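PDB 6NX0: Di-haem cytochrome c peroxidase family protein from Burkholderia thailandensis E264, which carries two covalently bound c-type hemes and probably acts as an electron-transferring peroxidase, reaching an unusually stable bis-iron(IV) state. Local coordinates for residues A326-P330 with F396-R400; T283-M287 with D448-F453; V88-A92 with E315-F319. All blocks are in the same frame, centred on the assembly; numbering follows the deposited sequence.

From the N terminus, the loop after strand 81-84 supplies 88-92, whose partner 315-319 comes 223 residues later, closing contact 3. Before that closure, 283-287 at the start of helix 284-293 opens contact 2, completed only at 448-453 on helix 444-455, so contacts 2 and 3 cross along the chain. Contact 1 pairs 326-330 with 396-400, at the C-terminal end of helix 390-399; it opens after contact 3 has closed and lies wholly within the span of contact 2. Contacts 2 and 3 also touch, Phe453 CZ lying 3.9 Å from Phe319 CE1. Together they join the loop after strand 81-84, helices 284-293 and 444-455 and the pocket of the tyrosine-ligated heme.

Contact 1: residues A326-P330 with F396-R400; sequences AIAVP and FYNTR. With HEC (heme c), chain C.
Ile327 packs against Tyr397 at the iron-bound end of the phenol, its terminal methyl CD1 lying 3.2 Å from Tyr397 OH. Metal coordination fixes that oxygen: Tyr397 OH is 2.0 Å from the heme iron, and His305 NE2 is the other axial ligand. The phenol leans over the macrocycle, so that heme C4B lies over one face of its ring, toward the rim.

Apolar packing continues from here to Phe396 and a heme propionate. Ile327 CG1 sits between its backbone N and carbonyl carbon, a rotamer that carries CD1 to the tyrosine and also to 3.8 Å from the propionate carbon CBD of the heme. The Val329 and Phe396 side chains cross at about a right angle, CG1 of Val329 being 3.9 Å from CE2 of Phe396, while the Val329 CG2 methyl touches propionate oxygen O2D. Pro330 and Phe396 come toward each other from opposite directions, Pro330 CD lying 3.7 Å from Phe396 CE1.

The polar part centres on one buried carbonyl. Arg400 NH1 donates to Ile327 O over 3.0 Å with an N-H...O angle of 151°, arriving 46° out of the carbonyl plane rather than on a lone pair. A bend at chi3 (83°) turns the guanidinium to this position, and its NH2 is taken by Asn426 O. The edge of the Phe396 ring faces the same carbonyl, Phe396 CZ being 3.5 Å from Ile327 O; Ala328 O also lies near that edge and is hydrogen-bonded to Tyr408 OH. Arg400 CB lies over one face of the ring, toward its rim.

Ile327 thus turns its side chain to the tyrosine-heme unit and its carbonyl to a charged guanidinium and a weakly positive aromatic edge, which would probably help to balance the oxygen's partial negative charge. This ties the loop to the segment that carries the axial ligand, with the Ile327 methyl beside the ligating oxygen.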
ATOM      1  N   ALA A 326       3.667 -11.280   8.098  1.00 11.90           N
ATOM      2  CA  ALA A 326       4.555 -12.040   7.229  1.00 10.91           C
ATOM      3  C   ALA A 326       3.754 -13.212   6.685  1.00 12.13           C
ATOM      4  O   ALA A 326       3.669 -14.266   7.325  1.00 12.65           O
ATOM      5  CB  ALA A 326       5.794 -12.510   7.994  1.00 13.28           C
ATOM      6  N   ILE A 327       3.170 -13.049   5.495  1.00 11.17           N
ATOM      7  CA  ILE A 327       2.374 -14.131   4.901  1.00 10.74           C
ATOM      8  C   ILE A 327       3.119 -14.875   3.794  1.00 10.23           C
ATOM      9  O   ILE A 327       2.608 -15.900   3.305  1.00 11.29           O
ATOM     10  CB  ILE A 327       0.997 -13.634   4.400  1.00 10.37           C
ATOM     11  CG1 ILE A 327       1.102 -12.714   3.173  1.00 10.12           C
ATOM     12  CG2 ILE A 327       0.240 -12.918   5.525  1.00 10.57           C
ATOM     13  CD1 ILE A 327      -0.252 -12.434   2.497  1.00 11.70           C
ATOM     14  N   ALA A 328       4.316 -14.405   3.398  1.00 11.22           N
ATOM     15  CA  ALA A 328       5.221 -15.160   2.526  1.00 10.12           C
ATOM     16  C   ALA A 328       4.584 -15.516   1.177  1.00  9.54           C
ATOM     17  O   ALA A 328       4.560 -16.672   0.755  1.00 10.54           O
ATOM     18  CB  ALA A 328       5.712 -16.424   3.238  1.00 15.67           C
ATOM     19  N   VAL A 329       4.105 -14.505   0.465  1.00  9.55           N
ATOM     20  CA  VAL A 329       3.600 -14.786  -0.882  1.00  8.39           C
ATOM     21  C   VAL A 329       4.721 -15.321  -1.776  1.00 13.45           C
ATOM     22  O   VAL A 329       5.920 -15.110  -1.506  1.00 10.88           O
ATOM     23  CB  VAL A 329       2.919 -13.563  -1.524  1.00 10.74           C
ATOM     24  CG1 VAL A 329       1.798 -13.050  -0.657  1.00 10.48           C
ATOM     25  CG2 VAL A 329       3.933 -12.487  -1.851  1.00 11.83           C
ATOM     26  N   PRO A 330       4.378 -16.042  -2.843  1.00 10.20           N
ATOM     27  CA  PRO A 330       5.406 -16.673  -3.677  1.00  9.31           C
ATOM     28  C   PRO A 330       6.334 -15.665  -4.336  1.00 10.03           C
ATOM     29  O   PRO A 330       5.959 -14.527  -4.625  1.00 10.70           O
ATOM     30  CB  PRO A 330       4.597 -17.433  -4.731  1.00 11.10           C
ATOM     31  CG  PRO A 330       3.252 -17.654  -4.073  1.00 11.49           C
ATOM     32  CD  PRO A 330       3.023 -16.418  -3.263  1.00 10.41           C
ATOM     33  N   PHE A 396      -4.758 -18.109  -2.303  1.00 11.24           N
ATOM     34  CA  PHE A 396      -3.464 -18.339  -1.668  1.00 11.82           C
ATOM     35  C   PHE A 396      -3.621 -18.577  -0.169  1.00 11.63           C
ATOM     36  O   PHE A 396      -2.978 -19.460   0.397  1.00 11.00           O
ATOM     37  CB  PHE A 396      -2.555 -17.132  -1.944  1.00  9.50           C
ATOM     38  CG  PHE A 396      -1.307 -17.083  -1.102  1.00  8.57           C
ATOM     39  CD1 PHE A 396      -0.221 -17.887  -1.408  1.00 11.61           C
ATOM     40  CD2 PHE A 396      -1.232 -16.235   0.008  1.00 12.66           C
ATOM     41  CE1 PHE A 396       0.922 -17.840  -0.629  1.00 11.67           C
ATOM     42  CE2 PHE A 396      -0.077 -16.211   0.780  1.00 12.35           C
ATOM     43  CZ  PHE A 396       0.970 -16.999   0.456  1.00 11.09           C
ATOM     44  N   TYR A 397      -4.455 -17.780   0.491  1.00 10.84           N
ATOM     45  CA  TYR A 397      -4.645 -17.939   1.931  1.00 10.05           C
ATOM     46  C   TYR A 397      -5.188 -19.307   2.273  1.00 12.82           C
ATOM     47  O   TYR A 397      -4.836 -19.873   3.314  1.00 13.79           O
ATOM     48  CB  TYR A 397      -5.586 -16.881   2.471  1.00 12.55           C
ATOM     49  CG  TYR A 397      -4.987 -15.508   2.493  1.00 11.56           C
ATOM     50  CD1 TYR A 397      -4.190 -15.103   3.557  1.00 12.61           C
ATOM     51  CD2 TYR A 397      -5.224 -14.611   1.463  1.00 12.28           C
ATOM     52  CE1 TYR A 397      -3.648 -13.836   3.587  1.00 11.18           C
ATOM     53  CE2 TYR A 397      -4.691 -13.337   1.489  1.00 12.21           C
ATOM     54  CZ  TYR A 397      -3.898 -12.965   2.548  1.00 10.41           C
ATOM     55  OH  TYR A 397      -3.365 -11.721   2.605  1.00 11.21           O
ATOM     56  N   ASN A 398      -6.039 -19.854   1.413  1.00 12.86           N
ATOM     57  CA  ASN A 398      -6.714 -21.092   1.765  1.00 13.73           C
ATOM     58  C   ASN A 398      -5.797 -22.310   1.693  1.00 15.14           C
ATOM     59  O   ASN A 398      -5.957 -23.245   2.493  1.00 15.30           O
ATOM     60  CB  ASN A 398      -7.923 -21.291   0.855  1.00 13.22           C
ATOM     61  CG  ASN A 398      -8.896 -22.302   1.395  1.00 14.31           C
ATOM     62  OD1 ASN A 398      -9.101 -22.403   2.608  1.00 13.16           O
ATOM     63  ND2 ASN A 398      -9.519 -23.063   0.484  1.00 17.10           N
ATOM     64  N   THR A 399      -4.860 -22.370   0.734  1.00 12.27           N
ATOM     65  CA  THR A 399      -4.066 -23.582   0.574  1.00 12.98           C
ATOM     66  C   THR A 399      -2.553 -23.346   0.584  1.00 11.50           C
ATOM     67  O   THR A 399      -1.798 -24.261   0.255  1.00 14.35           O
ATOM     68  CB  THR A 399      -4.479 -24.366  -0.686  1.00 16.05           C
ATOM     69  OG1 THR A 399      -4.315 -23.595  -1.884  1.00 18.10           O
ATOM     70  CG2 THR A 399      -5.931 -24.831  -0.573  1.00 17.93           C
ATOM     71  N   ARG A 400      -2.079 -22.150   0.965  1.00 14.80           N
ATOM     72  CA  ARG A 400      -0.646 -21.954   1.186  1.00 17.03           C
ATOM     73  C   ARG A 400      -0.070 -23.045   2.080  1.00 13.61           C
ATOM     74  O   ARG A 400       0.983 -23.624   1.785  1.00 15.21           O
ATOM     75  CB  ARG A 400      -0.395 -20.577   1.830  1.00 16.32           C
ATOM     76  CG  ARG A 400       1.102 -20.237   1.986  1.00 19.51           C
ATOM     77  CD  ARG A 400       1.387 -19.162   3.049  1.00 16.12           C
ATOM     78  NE  ARG A 400       1.441 -19.741   4.373  1.00 19.09           N
ATOM     79  CZ  ARG A 400       1.626 -19.055   5.487  1.00 13.57           C
ATOM     80  NH1 ARG A 400       1.793 -17.743   5.472  1.00 13.02           N
ATOM     81  NH2 ARG A 400       1.650 -19.698   6.635  1.00 17.25           N
TER
HETATM   82 FE   HEC C 602      -4.408 -10.214   3.321  1.00 10.03          FE
HETATM   83  CHA HEC C 602      -2.360  -8.642   1.067  1.00  9.89           C
HETATM   84  CHB HEC C 602      -6.871 -10.443   0.939  1.00 10.47           C
HETATM   85  CHC HEC C 602      -6.193 -12.349   5.328  1.00 10.16           C
HETATM   86  CHD HEC C 602      -2.162  -9.699   5.839  1.00 11.21           C
HETATM   87  NA  HEC C 602      -4.600  -9.600   1.397  1.00  9.04           N
HETATM   88  C1A HEC C 602      -3.635  -8.921   0.676  1.00  9.81           C
HETATM   89  C2A HEC C 602      -4.134  -8.778  -0.666  1.00  9.29           C
HETATM   90  C3A HEC C 602      -5.411  -9.181  -0.671  1.00 10.87           C
HETATM   91  C4A HEC C 602      -5.732  -9.715   0.629  1.00  9.90           C
HETATM   92  CMA HEC C 602      -6.339  -9.302  -1.876  1.00 10.31           C
HETATM   93  CAA HEC C 602      -3.402  -8.038  -1.809  1.00 11.11           C
HETATM   94  CBA HEC C 602      -3.737  -6.556  -1.808  1.00  9.30           C
HETATM   95  CGA HEC C 602      -2.975  -5.722  -2.810  1.00 11.77           C
HETATM   96  O1A HEC C 602      -3.122  -4.466  -2.698  1.00 18.26           O
HETATM   97  O2A HEC C 602      -2.040  -6.226  -3.493  1.00 11.29           O
HETATM   98  NB  HEC C 602      -6.177 -11.177   3.194  1.00  9.08           N
HETATM   99  C1B HEC C 602      -7.076 -11.087   2.128  1.00  9.66           C
HETATM  100  C2B HEC C 602      -8.229 -11.913   2.436  1.00 10.33           C
HETATM  101  C3B HEC C 602      -8.031 -12.503   3.613  1.00  9.38           C
HETATM  102  C4B HEC C 602      -6.760 -12.011   4.127  1.00 10.81           C
HETATM  103  CMB HEC C 602      -9.485 -12.009   1.531  1.00 10.66           C
HETATM  104  CAB HEC C 602      -8.898 -13.571   4.328  1.00  9.62           C
HETATM  105  CBB HEC C 602      -9.038 -14.832   3.446  1.00  9.69           C
HETATM  106  NC  HEC C 602      -4.260 -10.833   5.237  1.00  8.16           N
HETATM  107  C1C HEC C 602      -5.067 -11.773   5.849  1.00 10.00           C
HETATM  108  C2C HEC C 602      -4.548 -11.994   7.170  1.00 11.15           C
HETATM  109  C3C HEC C 602      -3.492 -11.191   7.352  1.00 11.90           C
HETATM  110  C4C HEC C 602      -3.262 -10.467   6.124  1.00 11.45           C
HETATM  111  CMC HEC C 602      -5.248 -12.943   8.167  1.00 11.96           C
HETATM  112  CAC HEC C 602      -2.770 -10.892   8.675  1.00 12.13           C
HETATM  113  CBC HEC C 602      -2.118 -12.198   9.177  1.00 12.63           C
HETATM  114  ND  HEC C 602      -2.625  -9.283   3.430  1.00  9.15           N
HETATM  115  C1D HEC C 602      -1.852  -9.209   4.594  1.00 10.19           C
HETATM  116  C2D HEC C 602      -0.562  -8.698   4.238  1.00 11.42           C
HETATM  117  C3D HEC C 602      -0.577  -8.460   2.778  1.00 10.60           C
HETATM  118  C4D HEC C 602      -1.906  -8.794   2.343  1.00 11.10           C
HETATM  119  CMD HEC C 602       0.628  -8.445   5.159  1.00 11.05           C
HETATM  120  CAD HEC C 602       0.586  -7.952   1.917  1.00 10.05           C
HETATM  121  CBD HEC C 602       1.441  -9.145   1.536  1.00  9.15           C
HETATM  122  CGD HEC C 602       2.372  -8.808   0.399  1.00  9.16           C
HETATM  123  O1D HEC C 602       2.205  -7.729  -0.220  1.00  9.81           O
HETATM  124  O2D HEC C 602       3.168  -9.712   0.010  1.00 10.00           O

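Contact 2: residues T283-M287 with D448-F453; sequences TPQEM and DDLVAF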
ATOM      1  N   THR A 283     -25.714  -8.186  -2.319  1.00 12.82           N
ATOM      2  CA  THR A 283     -26.333  -9.433  -2.749  1.00 14.46           C
ATOM      3  C   THR A 283     -26.147 -10.514  -1.693  1.00 14.80           C
ATOM      4  O   THR A 283     -25.237 -10.441  -0.862  1.00 14.69           O
ATOM      5  CB  THR A 283     -25.730  -9.934  -4.060  1.00 16.00           C
ATOM      6  OG1 THR A 283     -24.388 -10.385  -3.818  1.00 13.80           O
ATOM      7  CG2 THR A 283     -25.733  -8.857  -5.150  1.00 16.51           C
ATOM      8  N   PRO A 284     -26.988 -11.544  -1.706  1.00 17.37           N
ATOM      9  CA  PRO A 284     -26.759 -12.663  -0.786  1.00 15.55           C
ATOM     10  C   PRO A 284     -25.339 -13.217  -0.851  1.00 17.03           C
ATOM     11  O   PRO A 284     -24.745 -13.486   0.202  1.00 15.27           O
ATOM     12  CB  PRO A 284     -27.817 -13.679  -1.225  1.00 17.04           C
ATOM     13  CG  PRO A 284     -28.948 -12.802  -1.703  1.00 19.57           C
ATOM     14  CD  PRO A 284     -28.291 -11.646  -2.395  1.00 19.28           C
ATOM     15  N   GLN A 285     -24.780 -13.393  -2.051  1.00 15.37           N
ATOM     16  CA  GLN A 285     -23.408 -13.883  -2.157  1.00 13.97           C
ATOM     17  C   GLN A 285     -22.430 -12.922  -1.505  1.00 13.69           C
ATOM     18  O   GLN A 285     -21.503 -13.358  -0.813  1.00 12.85           O
ATOM     19  CB  GLN A 285     -23.026 -14.099  -3.615  1.00 15.59           C
ATOM     20  CG  GLN A 285     -21.573 -14.522  -3.758  1.00 16.32           C
ATOM     21  CD  GLN A 285     -21.149 -14.745  -5.180  1.00 14.87           C
ATOM     22  OE1 GLN A 285     -21.534 -13.995  -6.084  1.00 20.16           O
ATOM     23  NE2 GLN A 285     -20.329 -15.767  -5.394  1.00 17.01           N
ATOM     24  N   GLU A 286     -22.578 -11.623  -1.763  1.00 12.27           N
ATOM     25  CA  GLU A 286     -21.682 -10.636  -1.144  1.00 12.01           C
ATOM     26  C   GLU A 286     -21.777 -10.695   0.376  1.00 12.90           C
ATOM     27  O   GLU A 286     -20.758 -10.608   1.082  1.00 12.44           O
ATOM     28  CB  GLU A 286     -21.988  -9.228  -1.681  1.00 13.35           C
ATOM     29  CG  GLU A 286     -21.575  -9.048  -3.159  1.00 15.79           C
ATOM     30  CD  GLU A 286     -22.256  -7.905  -3.876  1.00 13.45           C
ATOM     31  OE1 GLU A 286     -23.161  -7.275  -3.301  1.00 12.83           O
ATOM     32  OE2 GLU A 286     -21.849  -7.607  -5.026  1.00 16.25           O
ATOM     33  N   MET A 287     -22.990 -10.880   0.905  1.00 13.59           N
ATOM     34  CA  MET A 287     -23.152 -11.042   2.346  1.00 13.13           C
ATOM     35  C   MET A 287     -22.506 -12.336   2.848  1.00 13.50           C
ATOM     36  O   MET A 287     -21.934 -12.350   3.947  1.00 15.21           O
ATOM     37  CB  MET A 287     -24.646 -10.991   2.707  1.00 14.92           C
ATOM     38  CG  MET A 287     -25.302  -9.634   2.477  1.00 15.37           C
ATOM     39  SD  MET A 287     -24.547  -8.262   3.356  1.00 20.58           S
ATOM     40  CE  MET A 287     -24.941  -8.672   5.064  1.00 23.03           C
ATOM     41  N   ASP A 448     -14.858 -18.006  -3.854  1.00 12.17           N
ATOM     42  CA  ASP A 448     -15.654 -17.208  -4.786  1.00 15.10           C
ATOM     43  C   ASP A 448     -16.452 -16.122  -4.055  1.00 12.43           C
ATOM     44  O   ASP A 448     -16.577 -14.987  -4.532  1.00 13.02           O
ATOM     45  CB  ASP A 448     -16.621 -18.097  -5.573  1.00 14.67           C
ATOM     46  CG  ASP A 448     -15.932 -19.185  -6.418  1.00 22.01           C
ATOM     47  OD1 ASP A 448     -14.720 -19.121  -6.716  1.00 21.38           O
ATOM     48  OD2 ASP A 448     -16.649 -20.139  -6.808  1.00 22.96           O
ATOM     49  N   ASP A 449     -17.047 -16.467  -2.906  1.00 12.51           N
ATOM     50  CA  ASP A 449     -17.855 -15.509  -2.166  1.00 11.80           C
ATOM     51  C   ASP A 449     -17.009 -14.375  -1.589  1.00 11.34           C
ATOM     52  O   ASP A 449     -17.440 -13.217  -1.594  1.00 12.04           O
ATOM     53  CB  ASP A 449     -18.619 -16.235  -1.063  1.00 11.84           C
ATOM     54  CG  ASP A 449     -19.700 -17.175  -1.602  1.00 19.27           C
ATOM     55  OD1 ASP A 449     -20.009 -17.126  -2.817  1.00 16.61           O
ATOM     56  OD2 ASP A 449     -20.240 -17.974  -0.789  1.00 19.40           O
ATOM     57  N   LEU A 450     -15.797 -14.692  -1.105  1.00 11.67           N
ATOM     58  CA  LEU A 450     -14.875 -13.657  -0.645  1.00 11.62           C
ATOM     59  C   LEU A 450     -14.519 -12.691  -1.770  1.00 10.68           C
ATOM     60  O   LEU A 450     -14.523 -11.471  -1.565  1.00 11.51           O
ATOM     61  CB  LEU A 450     -13.616 -14.295  -0.073  1.00 10.76           C
ATOM     62  CG  LEU A 450     -13.748 -14.860   1.351  1.00 13.40           C
ATOM     63  CD1 LEU A 450     -12.587 -15.802   1.673  1.00 13.50           C
ATOM     64  CD2 LEU A 450     -13.829 -13.755   2.353  1.00 12.97           C
ATOM     65  N   VAL A 451     -14.235 -13.215  -2.966  1.00 11.78           N
ATOM     66  CA  VAL A 451     -13.999 -12.336  -4.117  1.00 12.89           C
ATOM     67  C   VAL A 451     -15.208 -11.442  -4.378  1.00 10.91           C
ATOM     68  O   VAL A 451     -15.069 -10.235  -4.592  1.00 10.47           O
ATOM     69  CB  VAL A 451     -13.635 -13.171  -5.352  1.00 10.84           C
ATOM     70  CG1 VAL A 451     -13.605 -12.299  -6.618  1.00 13.28           C
ATOM     71  CG2 VAL A 451     -12.329 -13.890  -5.143  1.00 12.74           C
ATOM     72  N   ALA A 452     -16.415 -12.015  -4.346  1.00 12.03           N
ATOM     73  CA  ALA A 452     -17.608 -11.196  -4.541  1.00 11.00           C
ATOM     74  C   ALA A 452     -17.680 -10.063  -3.521  1.00 10.13           C
ATOM     75  O   ALA A 452     -18.007  -8.919  -3.849  1.00 10.46           O
ATOM     76  CB  ALA A 452     -18.863 -12.066  -4.455  1.00 12.77           C
ATOM     77  N   PHE A 453     -17.344 -10.350  -2.256  1.00 11.86           N
ATOM     78  CA  PHE A 453     -17.351  -9.284  -1.277  1.00 11.15           C
ATOM     79  C   PHE A 453     -16.287  -8.232  -1.582  1.00 10.12           C
ATOM     80  O   PHE A 453     -16.558  -7.038  -1.501  1.00 12.09           O
ATOM     81  CB  PHE A 453     -17.155  -9.862   0.120  1.00 12.75           C
ATOM     82  CG  PHE A 453     -16.921  -8.817   1.131  1.00 11.39           C
ATOM     83  CD1 PHE A 453     -17.899  -7.893   1.429  1.00 12.60           C
ATOM     84  CD2 PHE A 453     -15.687  -8.715   1.772  1.00 13.22           C
ATOM     85  CE1 PHE A 453     -17.662  -6.882   2.342  1.00 13.54           C
ATOM     86  CE2 PHE A 453     -15.444  -7.712   2.688  1.00 11.55           C
ATOM     87  CZ  PHE A 453     -16.418  -6.790   2.973  1.00 15.35           C
TER
HETATM   88  O   HOH W   1     -19.686  -8.506  -6.059  1.00 13.98           O
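A capping box starts helix 284-293, and its first turn, through Gln285 and Glu286, packs on Asp449, Ala452 and Phe453 of helix 444-455. The box is reciprocal: Glu286 N donates to Thr283 OG1 at 3.0 Å, and Thr283 N returns a bond to Glu286 OE1 at 2.9 Å. The backbones come close here, with Glu286 CA 4.5 Å from Phe453 CA, a closeness to which the small Ala452 probably contributes. Its methyl points at the partner helix and lies 3.6 Å from Gln285 CD.

With CG anti to its backbone N (chi1 176°) and the chain extended beyond, Gln285 lies across Ala452 and reaches Asp449. NE2 donates to Asp449 OD1 at 2.9 Å and 159°, in the plane of the amide, although amide and carboxylate planes stand 83° apart. Asp449 OD2 forms a salt bridge with Arg288. A water bridges the other flank, donating to Glu286 OE2 at 2.6 Å and to Ala452 O at 2.8 Å, while Glu286 OE1 pairs with Arg271.

Deeper in, Phe453 meets Phe293 further along helix 284-293 and Phe319 of a loop; Val451 and Leu450 rest on Val394 of helix 390-399, placing helix 444-455 between the other two.

Contact 3: residues V88-A92 with E315-F319; sequences VDPTA and ERSLF
Thr91 sets its CG2 methyl over the centre of one face of the Arg316 guanidinium, 3.6 Å above the plane. The same methyl is near the arginine stem, 3.3 Å from Arg316 CG, and the two side chains cross at a slant. Arg316 runs extended from CG to NE, which lets its head pass over the threonine and arrive at Asp89. There the carboxylate and guanidinium planes are 30° apart, and Arg316 NH2 makes a salt bridge of 3.1 Å to Asp89 OD2, with a weak hydrogen bond at 134°. Arg316 has two deposited conformers, so both its salt bridge and its packing on Thr91 hold for one of them.

Asp89 also closes an Asx turn: Thr91 N donates to Asp89 OD1 at 3.0 Å, arriving 55° above the carboxylate plane. Beside this polar pair, Pro90 and Leu318 lie alongside each other, pointing opposite ways, with Pro90 CB 3.8 Å from Leu318 CD1, and Pro90 CG rests 3.6 Å from Glu315 O.

The segment 315-319 continues to Phe319, whose carbonyl is hydrogen-bonded to His305, an axial ligand of the heme iron. Chemically, the apolar pair and the proline-carbonyl contact join the loop after strand 81-84 to segment 315-319, whereas the salt bridge, with its weak, bent hydrogen bond, probably adds a mainly electrostatic attraction at the surface.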
ATOM      1  N   VAL A  88      -4.447   3.926  17.420  1.00 25.80           N
ATOM      2  CA  VAL A  88      -4.791   5.055  16.569  1.00 26.47           C
ATOM      3  C   VAL A  88      -6.202   4.855  16.044  1.00 27.34           C
ATOM      4  O   VAL A  88      -6.553   3.776  15.550  1.00 28.38           O
ATOM      5  CB  VAL A  88      -3.791   5.202  15.410  1.00 36.22           C
ATOM      6  CG1 VAL A  88      -4.341   6.152  14.350  1.00 33.51           C
ATOM      7  CG2 VAL A  88      -2.463   5.720  15.914  1.00 34.40           C
ATOM      8  N   ASP A  89      -7.019   5.892  16.158  1.00 22.72           N
ATOM      9  CA  ASP A  89      -8.382   5.854  15.643  1.00 23.70           C
ATOM     10  C   ASP A  89      -8.481   6.717  14.392  1.00 27.07           C
ATOM     11  O   ASP A  89      -8.359   7.948  14.490  1.00 21.52           O
ATOM     12  CB  ASP A  89      -9.352   6.351  16.707  1.00 19.94           C
ATOM     13  CG  ASP A  89     -10.813   6.244  16.284  1.00 30.10           C
ATOM     14  OD1 ASP A  89     -11.085   5.889  15.122  1.00 31.09           O
ATOM     15  OD2 ASP A  89     -11.682   6.509  17.140  1.00 32.08           O
ATOM     16  N   PRO A  90      -8.718   6.140  13.213  1.00 28.32           N
ATOM     17  CA  PRO A  90      -8.811   6.971  12.002  1.00 27.18           C
ATOM     18  C   PRO A  90      -9.949   7.975  12.028  1.00 20.27           C
ATOM     19  O   PRO A  90      -9.876   8.985  11.312  1.00 29.25           O
ATOM     20  CB  PRO A  90      -9.008   5.930  10.891  1.00 31.64           C
ATOM     21  CG  PRO A  90      -9.687   4.788  11.586  1.00 33.90           C
ATOM     22  CD  PRO A  90      -8.995   4.722  12.918  1.00 32.49           C
ATOM     23  N   THR A  91     -11.008   7.729  12.798  1.00 27.18           N
ATOM     24  CA  THR A  91     -12.105   8.681  12.878  1.00 29.06           C
ATOM     25  C   THR A  91     -11.724   9.942  13.647  1.00 31.49           C
ATOM     26  O   THR A  91     -12.479  10.919  13.617  1.00 31.17           O
ATOM     27  CB  THR A  91     -13.338   8.038  13.537  1.00 29.15           C
ATOM     28  OG1 THR A  91     -13.121   7.877  14.945  1.00 39.26           O
ATOM     29  CG2 THR A  91     -13.653   6.691  12.912  1.00 35.97           C
ATOM     30  N   ALA A  92     -10.576   9.945  14.330  1.00 23.86           N
ATOM     31  CA  ALA A  92     -10.152  11.086  15.124  1.00 21.09           C
ATOM     32  C   ALA A  92      -9.294  12.071  14.340  1.00 15.71           C
ATOM     33  O   ALA A  92      -9.073  13.197  14.811  1.00 17.43           O
ATOM     34  CB  ALA A  92      -9.378  10.609  16.352  1.00 22.02           C
ATOM     35  N   GLU A 315     -15.160   5.445   7.377  1.00 24.16           N
ATOM     36  CA  GLU A 315     -13.727   5.426   7.674  1.00 24.89           C
ATOM     37  C   GLU A 315     -13.358   4.452   8.770  1.00 24.32           C
ATOM     38  O   GLU A 315     -12.167   4.248   9.000  1.00 25.59           O
ATOM     39  CB  GLU A 315     -13.168   6.789   8.080  1.00 33.07           C
ATOM     40  CG  GLU A 315     -13.977   7.959   7.634  1.00 36.79           C
ATOM     41  CD  GLU A 315     -15.135   8.212   8.566  1.00 39.62           C
ATOM     42  OE1 GLU A 315     -14.873   8.407   9.774  1.00 46.99           O
ATOM     43  OE2 GLU A 315     -16.299   8.179   8.097  1.00 43.93           O
ATOM     44  N   ARG A 316     -14.327   3.856   9.467  1.00 19.97           N
ATOM     45  CA  ARG A 316     -13.993   2.746  10.343  0.50 22.84           C
ATOM     46  C   ARG A 316     -13.804   1.444   9.570  1.00 23.01           C
ATOM     47  O   ARG A 316     -13.592   0.399  10.186  1.00 21.24           O
ATOM     48  CB  ARG A 316     -15.066   2.590  11.432  0.50 27.23           C
ATOM     49  CG  ARG A 316     -15.067   3.726  12.485  0.50 32.61           C
ATOM     50  CD  ARG A 316     -15.948   3.404  13.718  0.50 34.89           C
ATOM     51  NE  ARG A 316     -15.698   4.279  14.876  0.50 31.49           N
ATOM     52  CZ  ARG A 316     -14.564   4.305  15.571  0.50 31.43           C
ATOM     53  NH1 ARG A 316     -13.554   3.526  15.225  0.50 33.46           N
ATOM     54  NH2 ARG A 316     -14.428   5.123  16.612  0.50 31.19           N
ATOM     55  N   SER A 317     -13.863   1.479   8.233  1.00 15.98           N
ATOM     56  CA  SER A 317     -13.640   0.289   7.411  1.00 15.70           C
ATOM     57  C   SER A 317     -12.581   0.637   6.377  1.00 14.13           C
ATOM     58  O   SER A 317     -12.883   0.915   5.216  1.00 13.94           O
ATOM     59  CB  SER A 317     -14.904  -0.200   6.759  1.00 14.55           C
ATOM     60  OG  SER A 317     -15.826  -0.665   7.738  1.00 16.16           O
ATOM     61  N   LEU A 318     -11.324   0.590   6.811  1.00 12.19           N
ATOM     62  CA  LEU A 318     -10.211   0.811   5.900  1.00 11.69           C
ATOM     63  C   LEU A 318      -9.568  -0.494   5.458  1.00 12.31           C
ATOM     64  O   LEU A 318      -8.704  -0.475   4.571  1.00 13.77           O
ATOM     65  CB  LEU A 318      -9.168   1.736   6.547  1.00 13.81           C
ATOM     66  CG  LEU A 318      -9.697   3.139   6.899  1.00 14.59           C
ATOM     67  CD1 LEU A 318      -8.675   3.960   7.649  1.00 16.45           C
ATOM     68  CD2 LEU A 318     -10.167   3.874   5.651  1.00 19.76           C
ATOM     69  N   PHE A 319      -9.992  -1.630   6.021  1.00 10.84           N
ATOM     70  CA  PHE A 319      -9.547  -2.956   5.602  1.00  9.77           C
ATOM     71  C   PHE A 319      -8.054  -3.151   5.830  1.00 11.76           C
ATOM     72  O   PHE A 319      -7.377  -3.896   5.116  1.00 11.13           O
ATOM     73  CB  PHE A 319      -9.982  -3.219   4.156  1.00 11.32           C
ATOM     74  CG  PHE A 319     -11.470  -3.306   4.044  1.00 11.07           C
ATOM     75  CD1 PHE A 319     -12.125  -4.496   4.311  1.00 13.99           C
ATOM     76  CD2 PHE A 319     -12.216  -2.180   3.777  1.00 13.28           C
ATOM     77  CE1 PHE A 319     -13.521  -4.556   4.259  1.00 15.02           C
ATOM     78  CE2 PHE A 319     -13.615  -2.251   3.731  1.00 13.16           C
ATOM     79  CZ  PHE A 319     -14.242  -3.431   3.972  1.00 11.67           C
TER